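Protein LigF (Sphingobium sp. SYK-6, PDB 4XT0) cleaves beta-aryl ether bonds of lignin using glutathione, as a member of the glutathione S-transferase superfamily. Local coordinates at residues Leu8-Phe11 / Asn16-Lys19; Phe11-Gly14 / Pro20-Thr23; Glu108-Cys113 / Phe201-Gly206. One frame throughout, in Å; residues are numbered along the deposited sequence.

Contact 1. Residues Leu8-Phe11 / Asn16-Lys19. With GSH (glutathione), chain B.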
loop_
_atom_site.group_PDB
_atom_site.type_symbol
_atom_site.label_atom_id
_atom_site.label_comp_id
_atom_site.label_asym_id
_atom_site.label_seq_id
_atom_site.Cartn_x
_atom_site.Cartn_y
_atom_site.Cartn_z
ATOM N N LEU A 8 9.414 3.567 20.698
ATOM C CA LEU A 8 9.085 4.064 19.362
ATOM C C LEU A 8 10.072 5.151 18.930
ATOM O O LEU A 8 10.248 6.154 19.619
ATOM C CB LEU A 8 7.661 4.627 19.297
ATOM C CG LEU A 8 7.258 5.005 17.862
ATOM C CD1 LEU A 8 6.995 3.733 17.023
ATOM C CD2 LEU A 8 6.059 5.947 17.800
ATOM N N TYR A 9 10.686 4.942 17.774
ATOM C CA TYR A 9 11.596 5.897 17.156
ATOM C C TYR A 9 10.856 6.635 16.056
ATOM O O TYR A 9 10.405 5.995 15.097
ATOM C CB TYR A 9 12.809 5.167 16.582
ATOM C CG TYR A 9 13.622 4.467 17.633
ATOM C CD1 TYR A 9 13.344 3.157 18.003
ATOM C CD2 TYR A 9 14.666 5.126 18.273
ATOM C CE1 TYR A 9 14.088 2.518 18.976
ATOM C CE2 TYR A 9 15.414 4.497 19.244
ATOM C CZ TYR A 9 15.120 3.195 19.590
ATOM O OH TYR A 9 15.861 2.573 20.558
ATOM N N SER A 10 10.697 7.952 16.176
ATOM C CA SER A 10 9.870 8.670 15.195
ATOM C C SER A 10 10.115 10.173 15.194
ATOM O O SER A 10 10.883 10.683 16.016
ATOM C CB SER A 10 8.378 8.407 15.457
ATOM O OG SER A 10 7.851 9.351 16.386
ATOM N N PHE A 11 9.445 10.882 14.279
ATOM C CA PHE A 11 9.567 12.344 14.201
ATOM C C PHE A 11 8.535 13.063 15.081
ATOM O O PHE A 11 8.413 14.280 15.010
ATOM C CB PHE A 11 9.398 12.846 12.755
ATOM C CG PHE A 11 10.561 12.533 11.837
ATOM C CD1 PHE A 11 11.806 12.200 12.340
ATOM C CD2 PHE A 11 10.393 12.588 10.457
ATOM C CE1 PHE A 11 12.870 11.918 11.484
ATOM C CE2 PHE A 11 11.441 12.304 9.596
ATOM C CZ PHE A 11 12.689 11.972 10.112
ATOM N N ASN A 16 3.797 9.891 8.895
ATOM C CA ASN A 16 3.774 8.451 9.149
ATOM C C ASN A 16 4.047 8.117 10.615
ATOM O O ASN A 16 3.515 7.140 11.148
ATOM C CB ASN A 16 4.770 7.741 8.231
ATOM C CG ASN A 16 4.281 7.682 6.799
ATOM O OD1 ASN A 16 3.186 7.180 6.531
ATOM N ND2 ASN A 16 5.063 8.225 5.876
ATOM N N SER A 17 4.843 8.954 11.274
ATOM C CA SER A 17 5.153 8.782 12.702
ATOM C C SER A 17 3.909 8.838 13.601
ATOM O O SER A 17 3.846 8.164 14.624
ATOM C CB SER A 17 6.157 9.857 13.163
ATOM O OG SER A 17 7.444 9.650 12.600
ATOM N N LEU A 18 2.939 9.672 13.242
ATOM C CA LEU A 18 1.761 9.827 14.086
ATOM C C LEU A 18 0.980 8.510 14.264
ATOM O O LEU A 18 0.402 8.283 15.322
ATOM C CB LEU A 18 0.837 10.926 13.521
ATOM C CG LEU A 18 -0.415 11.254 14.358
ATOM C CD1 LEU A 18 -0.786 12.737 14.265
ATOM C CD2 LEU A 18 -1.614 10.398 13.943
ATOM N N LYS A 19 0.969 7.649 13.245
ATOM C CA LYS A 19 0.122 6.455 13.268
ATOM C C LYS A 19 0.446 5.559 14.477
ATOM O O LYS A 19 -0.431 5.351 15.317
ATOM C CB LYS A 19 0.232 5.666 11.950
ATOM C CG LYS A 19 -0.035 6.488 10.656
ATOM C CD LYS A 19 -0.038 5.549 9.428
ATOM C CE LYS A 19 0.077 6.283 8.083
ATOM N NZ LYS A 19 0.336 5.308 6.962
HETATM N N1 GSH B . 6.380 3.253 4.147
HETATM C CA1 GSH B . 7.023 3.873 5.316
HETATM C C1 GSH B . 6.100 3.913 6.529
HETATM O O11 GSH B . 6.558 3.789 7.647
HETATM O O12 GSH B . 4.778 4.103 6.391
HETATM C CB1 GSH B . 7.432 5.309 4.933
HETATM C CG1 GSH B . 8.246 5.898 6.082
HETATM C CD1 GSH B . 8.570 7.352 5.793
HETATM O OE1 GSH B . 8.344 7.823 4.696
HETATM N N2 GSH B . 9.107 8.112 6.769
HETATM C CA2 GSH B . 9.437 9.525 6.524
HETATM C C2 GSH B . 10.930 9.720 6.693
HETATM O O2 GSH B . 11.557 8.949 7.397
HETATM C CB2 GSH B . 8.732 10.400 7.568
HETATM S SG2 GSH B . 6.930 10.470 7.307
HETATM N N3 GSH B . 11.576 10.755 6.082
HETATM C CA3 GSH B . 13.022 10.926 6.304
HETATM C C3 GSH B . 13.877 10.595 5.100
HETATM O O31 GSH B . 15.013 11.013 5.058
HETATM O O32 GSH B . 13.403 9.842 4.086
#
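The hydroxyl OG of S17 accepts the backbone N-H of F11. The F11 N to S17 OG distance is 2.9 Å, and the bond is nearly straight at 169°. It ties the residue just past strand 6-10 to the first turn of helix 15-26, both part of the opening beta-alpha-beta unit of the thioredoxin-like domain. S17 keeps OG beside its own backbone N (chi1 -70°), which carries the hydroxyl across to the strand end. S10 packs on the same side chain, its CB lying 3.3 Å from S17 OG and 3.5 Å from S17 CB. The hydroxyl of S10 is used differently and bonds to the backbone N of G12.

Both segments also reach the bound glutathione. The F11 ring lies obliquely against its cysteinyl-glycine half, with F11 CE2 3.8 Å from glutathione N3. N16 meets the thiol end. Its amide ND2 stands 3.3 Å from glutathione SG2, and its CB lies 3.6 Å from the same sulfur. The other end of the amide is steadied by weak bonds: N16 OD1 takes one from K19 NZ at 3.4 Å and shares another with S70 OG. K19 is itself fixed by a salt bridge to D107. With an alanine here instead of N16, the glutathione sulfur would probably lose its amide neighbour and K19 one weak partner. Glutathione S-transferases commonly use the thiolate as nucleophile. An amide nitrogen this close to SG2 is consistent with some stabilisation of negative charge on the sulfur.

Contact 2. Residues Phe11-Gly14 / Pro20-Thr23; sequences FGPG and PLAT. With GSH (glutathione), chain B.
L21 lays its CD2 methyl over the face of the peptide group that joins G12 to P13. L21 CD2 is 3.6 Å from G12 C and 3.5 Å from P13 N. It also touches the proline ring, with L21 CD2 3.8 Å from P13 CD and 3.9 Å from P13 CB. The two side chains cross obliquely. L21 has CG anti to its backbone N (chi1 -159°), and this carries the CD2 branch from the helix to the loop. The methyl thus packs on a peptide face and a proline ring.

This is the turn between the first strand and first helix of the thioredoxin-like domain. The same turn carries F11 to the glutathione pocket. P13 is the centre of an inverse gamma turn, closed by a bond of 2.9 Å from G14 N to G12 O. G12 has a positive phi (95°) with an extended psi. A side chain at G12 would run into the F11 carbonyl oxygen and into CD of P13.

Helix 15-26 is kinked at P20, which has no N-H to give to the turn before. L21 follows directly after this kink. Beyond the two segments, P13 packs on M242 and F243 of helix 237-244 and on S246. A22, next to L21, meets I239 and M242 of the same C-terminal helix.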
loop_
_atom_site.group_PDB
_atom_site.type_symbol
_atom_site.label_atom_id
_atom_site.label_comp_id
_atom_site.label_asym_id
_atom_site.label_seq_id
_atom_site.Cartn_x
_atom_site.Cartn_y
_atom_site.Cartn_z
ATOM N N PHE A 11 9.445 10.882 14.279
ATOM C CA PHE A 11 9.567 12.344 14.201
ATOM C C PHE A 11 8.535 13.063 15.081
ATOM O O PHE A 11 8.413 14.280 15.010
ATOM C CB PHE A 11 9.398 12.846 12.755
ATOM C CG PHE A 11 10.561 12.533 11.837
ATOM C CD1 PHE A 11 11.806 12.200 12.340
ATOM C CD2 PHE A 11 10.393 12.588 10.457
ATOM C CE1 PHE A 11 12.870 11.918 11.484
ATOM C CE2 PHE A 11 11.441 12.304 9.596
ATOM C CZ PHE A 11 12.689 11.972 10.112
ATOM N N GLY A 12 7.774 12.321 15.883
ATOM C CA GLY A 12 6.714 12.934 16.669
ATOM C C GLY A 12 5.374 12.838 15.962
ATOM O O GLY A 12 5.233 12.103 14.980
ATOM N N PRO A 13 4.368 13.579 16.454
ATOM C CA PRO A 13 3.005 13.384 15.942
ATOM C C PRO A 13 2.687 14.117 14.620
ATOM O O PRO A 13 1.962 15.109 14.612
ATOM C CB PRO A 13 2.132 13.919 17.082
ATOM C CG PRO A 13 2.983 14.944 17.742
ATOM C CD PRO A 13 4.397 14.427 17.654
ATOM N N GLY A 14 3.185 13.583 13.511
ATOM C CA GLY A 14 2.808 14.057 12.194
ATOM C C GLY A 14 3.186 13.017 11.164
ATOM O O GLY A 14 4.093 12.221 11.400
ATOM N N PRO A 20 1.702 5.053 14.604
ATOM C CA PRO A 20 1.895 4.225 15.815
ATOM C C PRO A 20 1.933 5.017 17.122
ATOM O O PRO A 20 1.660 4.458 18.195
ATOM C CB PRO A 20 3.251 3.529 15.563
ATOM C CG PRO A 20 4.000 4.460 14.642
ATOM C CD PRO A 20 2.923 5.122 13.773
ATOM N N LEU A 21 2.257 6.302 17.047
ATOM C CA LEU A 21 2.284 7.127 18.244
ATOM C C LEU A 21 0.871 7.240 18.817
ATOM O O LEU A 21 0.653 7.021 20.013
ATOM C CB LEU A 21 2.879 8.504 17.920
ATOM C CG LEU A 21 3.465 9.381 19.030
ATOM C CD1 LEU A 21 4.595 8.676 19.757
ATOM C CD2 LEU A 21 3.943 10.725 18.455
ATOM N N ALA A 22 -0.096 7.573 17.959
ATOM C CA ALA A 22 -1.499 7.666 18.386
ATOM C C ALA A 22 -2.017 6.295 18.875
ATOM O O ALA A 22 -2.729 6.206 19.868
ATOM C CB ALA A 22 -2.372 8.198 17.237
ATOM N N THR A 23 -1.646 5.231 18.173
ATOM C CA THR A 23 -2.049 3.877 18.562
ATOM C C THR A 23 -1.569 3.543 19.982
ATOM O O THR A 23 -2.336 3.046 20.794
ATOM C CB THR A 23 -1.521 2.845 17.549
ATOM O OG1 THR A 23 -2.045 3.164 16.254
ATOM C CG2 THR A 23 -1.950 1.400 17.916
HETATM N N1 GSH B . 6.380 3.253 4.147
HETATM C CA1 GSH B . 7.023 3.873 5.316
HETATM C C1 GSH B . 6.100 3.913 6.529
HETATM O O11 GSH B . 6.558 3.789 7.647
HETATM O O12 GSH B . 4.778 4.103 6.391
HETATM C CB1 GSH B . 7.432 5.309 4.933
HETATM C CG1 GSH B . 8.246 5.898 6.082
HETATM C CD1 GSH B . 8.570 7.352 5.793
HETATM O OE1 GSH B . 8.344 7.823 4.696
HETATM N N2 GSH B . 9.107 8.112 6.769
HETATM C CA2 GSH B . 9.437 9.525 6.524
HETATM C C2 GSH B . 10.930 9.720 6.693
HETATM O O2 GSH B . 11.557 8.949 7.397
HETATM C CB2 GSH B . 8.732 10.400 7.568
HETATM S SG2 GSH B . 6.930 10.470 7.307
HETATM N N3 GSH B . 11.576 10.755 6.082
HETATM C CA3 GSH B . 13.022 10.926 6.304
HETATM C C3 GSH B . 13.877 10.595 5.100
HETATM O O31 GSH B . 15.013 11.013 5.058
HETATM O O32 GSH B . 13.403 9.842 4.086
#

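Contact 3. Residues Glu108-Cys113 / Phe201-Gly206; sequences EYFCWC and FAIANG
A CH-pi contact brings I203 onto F110. The CG2 methyl of I203 sits 3.6 Å from the centroid of the F110 ring, only 9° off the ring normal. It is therefore over the middle of the face. F110 has its CG anti to the backbone N (chi1 -175°), which sends the ring out to the other helix.

The remaining contacts are apolar. I203 splits its two branches between two partners. With chi1 at -50°, CG2 goes to F110, while the CG1 branch runs to C111 and puts CD1 3.7 Å from C111 SG. I203 CD1 is equally close to C111 CB. A204 meets F110 from another direction: its CB lies in the ring plane at the edge, 4.0 Å from F110 CZ. One ring is thus touched on a face and at its rim by consecutive residues of helix 195-204.

Neighbours extend this packing. The W105 ring meets the F110 ring at about 25°, and I203 also touches V106 and V114 of helix 93-121. C111 reaches N16 of helix 15-26, and the nearest atoms of its side chain and glutathione are about 6 Å apart. On helix 93-121, Y109 OH bonds to E147 of the second subunit. Buried helix-to-helix packing of this kind makes up the core of the all-helical C-terminal domain of the glutathione S-transferase fold.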
loop_
_atom_site.group_PDB
_atom_site.type_symbol
_atom_site.label_atom_id
_atom_site.label_comp_id
_atom_site.label_asym_id
_atom_site.label_seq_id
_atom_site.Cartn_x
_atom_site.Cartn_y
_atom_site.Cartn_z
ATOM N N GLU A 108 -1.065 4.052 -0.307
ATOM C CA GLU A 108 -0.895 3.932 -1.754
ATOM C C GLU A 108 -1.297 5.178 -2.531
ATOM O O GLU A 108 -1.039 5.261 -3.725
ATOM C CB GLU A 108 -1.699 2.735 -2.275
ATOM C CG GLU A 108 -1.247 1.413 -1.637
ATOM C CD GLU A 108 -2.249 0.281 -1.793
ATOM O OE1 GLU A 108 -3.038 0.326 -2.759
ATOM O OE2 GLU A 108 -2.227 -0.662 -0.951
ATOM N N TYR A 109 -1.957 6.127 -1.876
ATOM C CA TYR A 109 -2.461 7.304 -2.603
ATOM C C TYR A 109 -2.376 8.599 -1.791
ATOM O O TYR A 109 -1.683 9.536 -2.176
ATOM C CB TYR A 109 -3.911 7.038 -3.041
ATOM C CG TYR A 109 -4.470 8.005 -4.071
ATOM C CD1 TYR A 109 -4.383 7.728 -5.432
ATOM C CD2 TYR A 109 -5.102 9.186 -3.682
ATOM C CE1 TYR A 109 -4.908 8.622 -6.394
ATOM C CE2 TYR A 109 -5.634 10.070 -4.625
ATOM C CZ TYR A 109 -5.534 9.781 -5.975
ATOM O OH TYR A 109 -6.058 10.652 -6.904
ATOM N N PHE A 110 -3.079 8.637 -0.658
ATOM C CA PHE A 110 -3.302 9.884 0.081
ATOM C C PHE A 110 -2.013 10.447 0.685
ATOM O O PHE A 110 -1.743 11.647 0.571
ATOM C CB PHE A 110 -4.363 9.652 1.182
ATOM C CG PHE A 110 -4.766 10.903 1.949
ATOM C CD1 PHE A 110 -4.637 12.166 1.391
ATOM C CD2 PHE A 110 -5.270 10.796 3.242
ATOM C CE1 PHE A 110 -4.995 13.293 2.104
ATOM C CE2 PHE A 110 -5.641 11.926 3.966
ATOM C CZ PHE A 110 -5.500 13.180 3.397
ATOM N N CYS A 111 -1.221 9.600 1.335
ATOM C CA CYS A 111 0.003 10.086 1.957
ATOM C C CYS A 111 0.936 10.704 0.918
ATOM O O CYS A 111 1.518 11.753 1.154
ATOM C CB CYS A 111 0.743 8.969 2.697
ATOM S SG CYS A 111 2.345 9.515 3.369
ATOM N N TRP A 112 1.056 10.070 -0.241
ATOM C CA TRP A 112 2.081 10.482 -1.191
ATOM C C TRP A 112 1.814 11.807 -1.910
ATOM O O TRP A 112 2.758 12.565 -2.182
ATOM C CB TRP A 112 2.320 9.354 -2.207
ATOM C CG TRP A 112 2.754 8.074 -1.546
ATOM C CD1 TRP A 112 2.305 6.817 -1.829
ATOM C CD2 TRP A 112 3.695 7.927 -0.460
ATOM N NE1 TRP A 112 2.919 5.900 -1.011
ATOM C CE2 TRP A 112 3.772 6.554 -0.160
ATOM C CE3 TRP A 112 4.487 8.823 0.276
ATOM C CZ2 TRP A 112 4.603 6.052 0.846
ATOM C CZ3 TRP A 112 5.307 8.323 1.279
ATOM C CH2 TRP A 112 5.360 6.951 1.551
ATOM N N CYS A 113 0.562 12.125 -2.211
ATOM C CA CYS A 113 0.333 13.409 -2.874
ATOM C C CYS A 113 0.539 14.564 -1.887
ATOM O O CYS A 113 1.140 15.585 -2.235
ATOM C CB CYS A 113 -1.056 13.467 -3.527
ATOM S SG CYS A 113 -2.476 13.092 -2.479
ATOM N N PHE A 201 -5.966 10.411 9.646
ATOM C CA PHE A 201 -5.760 11.614 10.466
ATOM C C PHE A 201 -4.291 11.998 10.444
ATOM O O PHE A 201 -3.955 13.180 10.439
ATOM C CB PHE A 201 -6.237 11.379 11.914
ATOM C CG PHE A 201 -6.058 12.565 12.833
ATOM C CD1 PHE A 201 -7.027 13.550 12.909
ATOM C CD2 PHE A 201 -4.946 12.666 13.655
ATOM C CE1 PHE A 201 -6.889 14.644 13.774
ATOM C CE2 PHE A 201 -4.790 13.755 14.523
ATOM C CZ PHE A 201 -5.769 14.738 14.589
ATOM N N ALA A 202 -3.414 10.992 10.423
ATOM C CA ALA A 202 -1.966 11.231 10.363
ATOM C C ALA A 202 -1.591 12.120 9.175
ATOM O O ALA A 202 -0.715 12.989 9.291
ATOM C CB ALA A 202 -1.198 9.891 10.290
ATOM N N ILE A 203 -2.263 11.905 8.043
ATOM C CA ILE A 203 -2.050 12.727 6.835
ATOM C C ILE A 203 -2.916 13.982 6.825
ATOM O O ILE A 203 -2.446 15.061 6.474
ATOM C CB ILE A 203 -2.349 11.914 5.525
ATOM C CG1 ILE A 203 -1.625 10.561 5.544
ATOM C CG2 ILE A 203 -1.996 12.736 4.276
ATOM C CD1 ILE A 203 -0.119 10.641 5.862
ATOM N N ALA A 204 -4.180 13.859 7.219
ATOM C CA ALA A 204 -5.115 14.969 7.023
ATOM C C ALA A 204 -4.973 16.088 8.047
ATOM O O ALA A 204 -5.255 17.243 7.732
ATOM C CB ALA A 204 -6.557 14.460 7.021
ATOM N N ASN A 205 -4.568 15.764 9.274
ATOM C CA ASN A 205 -4.472 16.800 10.298
ATOM C C ASN A 205 -3.453 17.874 9.917
ATOM O O ASN A 205 -2.282 17.573 9.691
ATOM C CB ASN A 205 -4.110 16.196 11.654
ATOM C CG ASN A 205 -4.271 17.189 12.795
ATOM O OD1 ASN A 205 -5.294 17.870 12.897
ATOM N ND2 ASN A 205 -3.255 17.283 13.655
ATOM N N GLY A 206 -3.904 19.128 9.859
ATOM C CA GLY A 206 -3.057 20.220 9.406
ATOM C C GLY A 206 -3.497 20.791 8.070
ATOM O O GLY A 206 -3.239 21.959 7.786
#

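From the N terminus, strand 6-10 runs into the loop that leads to helix 15-26. Contact 1 closes this loop, with four residues between its segments. Contact 2 shares F11 with it but reaches one turn further along the helix. The two loops cross: contact 2 opens and closes later than contact 1. Together they fix the strand-to-helix turn of the N-terminal domain. Contact 3 comes later and joins helices 93-121 and 195-204 across 87 residues of the C-terminal domain. It meets contact 1 at the domain interface: L18 and K19 pack on A202, and N16 on C111. Contacts 2 and 3 do not touch.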